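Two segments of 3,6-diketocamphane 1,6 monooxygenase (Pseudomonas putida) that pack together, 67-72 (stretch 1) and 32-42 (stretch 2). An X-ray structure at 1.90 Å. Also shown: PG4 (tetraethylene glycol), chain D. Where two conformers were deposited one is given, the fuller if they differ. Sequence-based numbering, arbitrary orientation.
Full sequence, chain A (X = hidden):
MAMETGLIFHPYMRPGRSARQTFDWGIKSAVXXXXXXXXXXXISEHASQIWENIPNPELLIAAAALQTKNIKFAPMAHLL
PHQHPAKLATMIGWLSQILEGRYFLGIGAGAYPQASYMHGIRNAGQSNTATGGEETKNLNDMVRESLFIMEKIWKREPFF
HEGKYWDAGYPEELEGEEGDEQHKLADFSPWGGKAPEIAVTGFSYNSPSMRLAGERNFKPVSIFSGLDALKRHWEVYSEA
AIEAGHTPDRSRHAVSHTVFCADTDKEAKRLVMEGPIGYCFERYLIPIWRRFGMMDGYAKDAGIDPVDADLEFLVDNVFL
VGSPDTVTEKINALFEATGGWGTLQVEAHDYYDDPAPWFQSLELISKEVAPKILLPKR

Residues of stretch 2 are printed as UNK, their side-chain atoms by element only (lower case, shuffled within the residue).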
ATOM      1  N   GLN A  67      -3.082  10.562  10.576  1.00 26.97           N
ATOM      2  CA  GLN A  67      -3.387  10.443  12.008  0.60 28.13           C
ATOM      3  C   GLN A  67      -2.245  10.959  12.865  1.00 25.85           C
ATOM      4  O   GLN A  67      -2.301  10.895  14.088  1.00 27.06           O
ATOM      5  CB  GLN A  67      -3.696   8.989  12.390  0.60 26.75           C
ATOM      6  CG  GLN A  67      -4.948   8.431  11.732  0.60 30.65           C
ATOM      7  CD  GLN A  67      -5.410   7.129  12.346  0.60 32.59           C
ATOM      8  OE1 GLN A  67      -5.485   6.989  13.573  0.60 35.80           O
ATOM      9  NE2 GLN A  67      -5.745   6.165  11.494  0.60 32.07           N
ATOM     10  N   THR A  68      -1.213  11.482  12.226  1.00 21.48           N
ATOM     11  CA  THR A  68      -0.024  11.921  12.931  1.00 20.17           C
ATOM     12  C   THR A  68       0.376  13.267  12.358  1.00 24.58           C
ATOM     13  O   THR A  68      -0.029  13.598  11.223  1.00 21.42           O
ATOM     14  CB  THR A  68       1.140  10.921  12.755  1.00 22.50           C
ATOM     15  OG1 THR A  68       1.340  10.658  11.361  1.00 22.83           O
ATOM     16  CG2 THR A  68       0.848   9.584  13.461  1.00 21.91           C
ATOM     17  N   LYS A  69       1.192  14.010  13.115  1.00 25.75           N
ATOM     18  CA  LYS A  69       1.573  15.374  12.753  0.60 25.00           C
ATOM     19  C   LYS A  69       3.053  15.526  12.423  1.00 23.81           C
ATOM     20  O   LYS A  69       3.407  16.143  11.433  1.00 26.70           O
ATOM     21  CB  LYS A  69       1.186  16.357  13.873  0.60 32.47           C
ATOM     22  CG  LYS A  69      -0.237  16.904  13.784  0.60 37.63           C
ATOM     23  CD  LYS A  69      -1.112  16.480  14.956  0.60 43.64           C
ATOM     24  CE  LYS A  69      -1.888  15.203  14.681  0.60 47.23           C
ATOM     25  NZ  LYS A  69      -2.848  14.912  15.783  0.60 43.89           N
ATOM     26  N   ASN A  70       3.916  14.966  13.260  1.00 22.74           N
ATOM     27  CA  ASN A  70       5.344  15.193  13.120  1.00 25.16           C
ATOM     28  C   ASN A  70       6.220  14.010  12.801  1.00 22.83           C
ATOM     29  O   ASN A  70       7.269  14.184  12.195  1.00 23.31           O
ATOM     30  CB  ASN A  70       5.900  15.837  14.406  1.00 25.37           C
ATOM     31  CG  ASN A  70       5.113  17.060  14.820  1.00 30.92           C
ATOM     32  OD1 ASN A  70       4.924  17.987  14.039  1.00 33.86           O
ATOM     33  ND2 ASN A  70       4.625  17.050  16.037  1.00 32.15           N
ATOM     34  N   ILE A  71       5.845  12.826  13.274  1.00 21.90           N
ATOM     35  CA  ILE A  71       6.718  11.669  13.153  1.00 20.68           C
ATOM     36  C   ILE A  71       6.992  11.395  11.663  1.00 16.92           C
ATOM     37  O   ILE A  71       6.124  11.626  10.824  1.00 21.62           O
ATOM     38  CB  ILE A  71       6.105  10.437  13.885  1.00 20.50           C
ATOM     39  CG1 ILE A  71       7.160   9.367  14.158  1.00 19.05           C
ATOM     40  CG2 ILE A  71       4.835   9.940  13.176  1.00 20.71           C
ATOM     41  CD1 ILE A  71       6.748   8.387  15.250  1.00 22.41           C
ATOM     42  N   LYS A  72       8.213  10.956  11.361  1.00 19.81           N
ATOM     43  CA  LYS A  72       8.615  10.561  10.020  1.00 21.02           C
ATOM     44  C   LYS A  72       8.533   9.028   9.892  1.00 20.44           C
ATOM     45  O   LYS A  72       8.850   8.305  10.837  1.00 19.45           O
ATOM     46  CB  LYS A  72      10.054  11.003   9.738  1.00 24.22           C
ATOM     47  CG  LYS A  72      10.304  12.503   9.894  1.00 25.66           C
ATOM     48  CD  LYS A  72      11.751  12.789   9.536  1.00 36.67           C
ATOM     49  CE  LYS A  72      12.224  14.133  10.055  1.00 34.59           C
ATOM     50  NZ  LYS A  72      13.617  14.335   9.574  1.00 36.94           N
ATOM     51  N   UNK A  32       0.793   7.033  19.143  1.00 22.00           N
ATOM     52  CA  UNK A  32       1.351   7.253  20.482  1.00 23.60           C
ATOM     53  C   UNK A  32       2.786   7.776  20.374  1.00 28.89           C
ATOM     54  O   UNK A  32       3.163   8.676  21.122  1.00 25.53           O
ATOM     55  c   UNK A  32       1.283   5.974  21.330  1.00 27.52           C
ATOM     56  n   UNK A  32       3.519   6.710  24.218  1.00 28.46           N
ATOM     57  c   UNK A  32       1.639   6.143  22.811  1.00 25.89           C
ATOM     58  o   UNK A  32       3.951   5.582  22.326  1.00 22.95           O
ATOM     59  c   UNK A  32       3.141   6.125  23.094  1.00 29.93           C
ATOM     60  N   UNK A  33       3.578   7.222  19.444  1.00 21.62           N
ATOM     61  CA  UNK A  33       4.961   7.667  19.276  1.00 20.52           C
ATOM     62  C   UNK A  33       4.992   9.128  18.840  1.00 26.31           C
ATOM     63  O   UNK A  33       5.784   9.921  19.365  1.00 26.66           O
ATOM     64  c   UNK A  33       5.725   6.765  18.303  1.00 20.23           C
ATOM     65  N   UNK A  34       4.114   9.488  17.896  1.00 22.10           N
ATOM     66  CA  UNK A  34       3.963  10.870  17.467  1.00 28.70           C
ATOM     67  C   UNK A  34       3.614  11.781  18.670  1.00 29.19           C
ATOM     68  O   UNK A  34       4.215  12.841  18.811  1.00 30.22           O
ATOM     69  c   UNK A  34       2.880  10.969  16.379  1.00 26.17           C
ATOM     70  o   UNK A  34       1.644  12.856  15.690  1.00 20.82           O
ATOM     71  o   UNK A  34       3.802  12.887  15.254  1.00 22.81           O
ATOM     72  c   UNK A  34       2.780  12.340  15.750  1.00 20.18           C
ATOM     73  N   UNK A  35       2.666  11.349  19.514  1.00 27.28           N
ATOM     74  CA  UNK A  35       2.195  12.147  20.662  0.75 27.40           C
ATOM     75  C   UNK A  35       3.289  12.454  21.699  1.00 28.71           C
ATOM     76  O   UNK A  35       3.222  13.468  22.382  1.00 31.96           O
ATOM     77  c   UNK A  35       1.009  11.467  21.350  0.75 23.18           C
ATOM     78  o   UNK A  35       1.442  10.351  22.111  0.75 22.73           O
ATOM     79  N   UNK A  36       4.287  11.590  21.820  1.00 25.78           N
ATOM     80  CA  UNK A  36       5.347  11.799  22.813  1.00 25.71           C
ATOM     81  C   UNK A  36       6.665  12.226  22.165  1.00 33.35           C
ATOM     82  O   UNK A  36       7.719  12.116  22.783  1.00 37.08           O
ATOM     83  c   UNK A  36       5.549  10.581  23.756  1.00 29.11           C
ATOM     84  c   UNK A  36       6.088   9.359  23.008  1.00 30.30           C
ATOM     85  c   UNK A  36       4.250  10.234  24.467  1.00 27.97           C
ATOM     86  N   UNK A  37       6.590  12.689  20.910  1.00 28.07           N
ATOM     87  CA  UNK A  37       7.725  13.301  20.216  1.00 27.49           C
ATOM     88  C   UNK A  37       8.803  12.364  19.721  1.00 30.58           C
ATOM     89  O   UNK A  37       9.958  12.771  19.534  1.00 28.29           O
ATOM     90  N   UNK A  38       8.449  11.099  19.508  1.00 27.09           N
ATOM     91  CA  UNK A  38       9.366  10.194  18.823  1.00 25.38           C
ATOM     92  C   UNK A  38       9.538  10.688  17.366  1.00 22.01           C
ATOM     93  O   UNK A  38       8.583  11.099  16.717  1.00 25.25           O
ATOM     94  c   UNK A  38       9.219   8.289  20.448  1.00 24.31           C
ATOM     95  c   UNK A  38       8.739   6.889  20.816  1.00 27.73           C
ATOM     96  c   UNK A  38       8.941   8.717  18.993  1.00 25.78           C
ATOM     97  c   UNK A  38       9.673   7.792  18.009  1.00 21.31           C
ATOM     98  N   UNK A  39      10.783  10.717  16.901  1.00 22.99           N
ATOM     99  CA  UNK A  39      11.147  11.387  15.651  1.00 22.26           C
ATOM    100  C   UNK A  39      10.764  10.577  14.385  1.00 21.90           C
ATOM    101  O   UNK A  39      10.378  11.148  13.375  1.00 22.72           O
ATOM    102  c   UNK A  39      12.659  11.622  15.602  1.00 24.18           C
ATOM    103  c   UNK A  39      13.083  12.394  14.368  1.00 27.82           C
ATOM    104  o   UNK A  39      13.958  11.910  13.606  1.00 34.01           O
ATOM    105  o   UNK A  39      12.529  13.484  14.150  1.00 33.03           O
ATOM    106  N   UNK A  40      10.929   9.265  14.451  1.00 20.77           N
ATOM    107  CA  UNK A  40      10.729   8.413  13.279  1.00 21.04           C
ATOM    108  C   UNK A  40      10.181   7.051  13.679  1.00 23.92           C
ATOM    109  O   UNK A  40      10.425   6.575  14.787  1.00 20.10           O
ATOM    110  o   UNK A  40      13.020   7.625  13.261  1.00 20.14           O
ATOM    111  c   UNK A  40      12.029   8.262  12.489  1.00 20.45           C
ATOM    112  N   UNK A  41       9.421   6.431  12.770  1.00 20.29           N
ATOM    113  CA  UNK A  41       8.997   5.050  12.954  1.00 16.95           C
ATOM    114  C   UNK A  41       9.379   4.256  11.717  1.00 17.00           C
ATOM    115  O   UNK A  41       8.949   4.593  10.629  1.00 17.70           O
ATOM    116  c   UNK A  41       6.957   3.554  13.389  1.00 14.74           C
ATOM    117  c   UNK A  41       4.773   1.889  13.908  1.00 16.82           C
ATOM    118  c   UNK A  41       7.490   4.982  13.204  1.00 14.76           C
ATOM    119  s   UNK A  41       5.172   3.622  13.596  1.00 19.99           S
ATOM    120  N   UNK A  42      10.228   3.253  11.903  1.00 15.02           N
ATOM    121  CA  UNK A  42      10.667   2.342  10.844  1.00 17.53           C
ATOM    122  C   UNK A  42       9.762   1.107  10.871  1.00 17.42           C
ATOM    123  O   UNK A  42       9.474   0.579  11.954  1.00 16.55           O
ATOM    124  s   UNK A  42      14.824   2.531  11.238  1.00 26.79           S
ATOM    125  c   UNK A  42      13.133   3.067  10.892  1.00 22.84           C
ATOM    126  c   UNK A  42      12.126   1.918  11.075  1.00 16.96           C
ATOM    127  c   UNK A  42      15.700   4.109  11.169  1.00 24.52           C
TER
HETATM  128  O1  PG4 D 401      12.483  17.407   9.976  1.00 67.01           O
HETATM  129  C1  PG4 D 401      12.900  18.261   8.900  1.00 68.29           C
HETATM  130  C2  PG4 D 401      12.435  17.690   7.563  1.00 68.15           C
HETATM  131  O2  PG4 D 401      12.950  16.368   7.371  1.00 64.00           O
HETATM  132  C3  PG4 D 401      12.382  15.745   6.219  1.00 53.21           C
HETATM  133  C4  PG4 D 401      13.290  14.656   5.672  1.00 44.74           C
HETATM  134  O3  PG4 D 401      13.754  13.829   6.728  1.00 41.21           O
HETATM  135  C5  PG4 D 401      13.965  12.494   6.294  1.00 40.55           C
HETATM  136  C6  PG4 D 401      15.105  11.897   7.091  1.00 38.07           C
HETATM  137  O4  PG4 D 401      14.698  11.679   8.438  1.00 36.55           O
HETATM  138  C7  PG4 D 401      15.743  11.026   9.150  1.00 31.31           C
HETATM  139  C8  PG4 D 401      15.371  10.925  10.628  1.00 34.98           C
HETATM  140  O5  PG4 D 401      14.986  12.214  11.133  1.00 40.32           O
HETATM  141  O   HOH W   1       5.794  14.700  17.812  1.00 36.17           O

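Position 32 carries three carbons in a row, the third bonded to one oxygen and one nitrogen: an unbranched chain ending in an amide. It points away from stretch 1 and makes no contact with it. This is Gln-32, a polar residue suited to its partly exposed place on the helix.

Position 33 has a single carbon, so it is alanine. The CB of Ala-33 lies 3.6 Å from CD1 of Ile-71, and this small apolar group suits a buried site where the helix meets that side chain.

At position 34 two carbons end in two oxygens, a carboxylate directed toward stretch 1. One oxygen lies 2.8 Å from N of Ile-71 and 2.9 Å from N of Asn-70; the other is 2.9 Å from N of Lys-69. A short acid facing three backbone NH groups is aspartate. Asp-34 OD1 accepts hydrogen bonds from Ile-71 and Asn-70, and OD2 accepts one from Lys-69, so a single side chain satisfies three consecutive amides of a segment without regular secondary structure.

Position 35, one carbon and then one oxygen, faces away from stretch 1. It is Ser-35, whose OG donates a 2.6 Å hydrogen bond to O of Gln-32, tying the hydroxyl back to its own helix.

Position 36 shows one carbon bearing two more, the fork of valine. Val-36, the first residue to leave helical phi/psi, is buried but out of reach of stretch 1, an apolar side chain in an interior place.

Position 37 has no side-chain atoms and is therefore Gly-37. Its phi of 75° favours glycine by itself, and it lies in the turn that follows the helix.

Position 38 has four carbons, forked at the first, with one arm two carbons long: isoleucine. CG2 of Ile-38 approaches CD1 of Ile-71 at 4.1 Å, joining two buried aliphatic side chains.

Position 39 again has two carbons and two oxygens, an aspartate. Asp-39 starts away from stretch 1, but its end comes nearer, and OD2 accepts a 2.7 Å hydrogen bond from PG4 O5. The same glycol wraps NZ of Lys-72, with O3 closest at 2.9 Å, and so links the two charged residues.

Position 40, one carbon and one oxygen, is serine. Ser-40 is buried, its OG is satisfied elsewhere in the structure, and its small CB shares a sheet face with that of Lys-72, 4.4 Å away.

Position 41 is an unbranched chain of two carbons, a sulfur and a carbon: methionine. CB of Met-41 packs 4.0 Å from CD1 of Ile-71, while the end of the chain leads away into the interior.

Position 42 repeats that pattern. Met-42 is buried and points away, without contact.

The contact works in two parts. Asp-34 gathers the amides of residues 69 to 71; beyond it a parallel bridge pairs Lys-72 with Ser-40, Lys-72 N donating to Asp-39 O (3.0 Å) and Met-41 N to Lys-72 O (2.8 Å). Ile-71 fills the space between with apolar contacts to Ala-33, Ile-38 and Met-41.

Stretch 2 32-42: QADSVGIDSMM
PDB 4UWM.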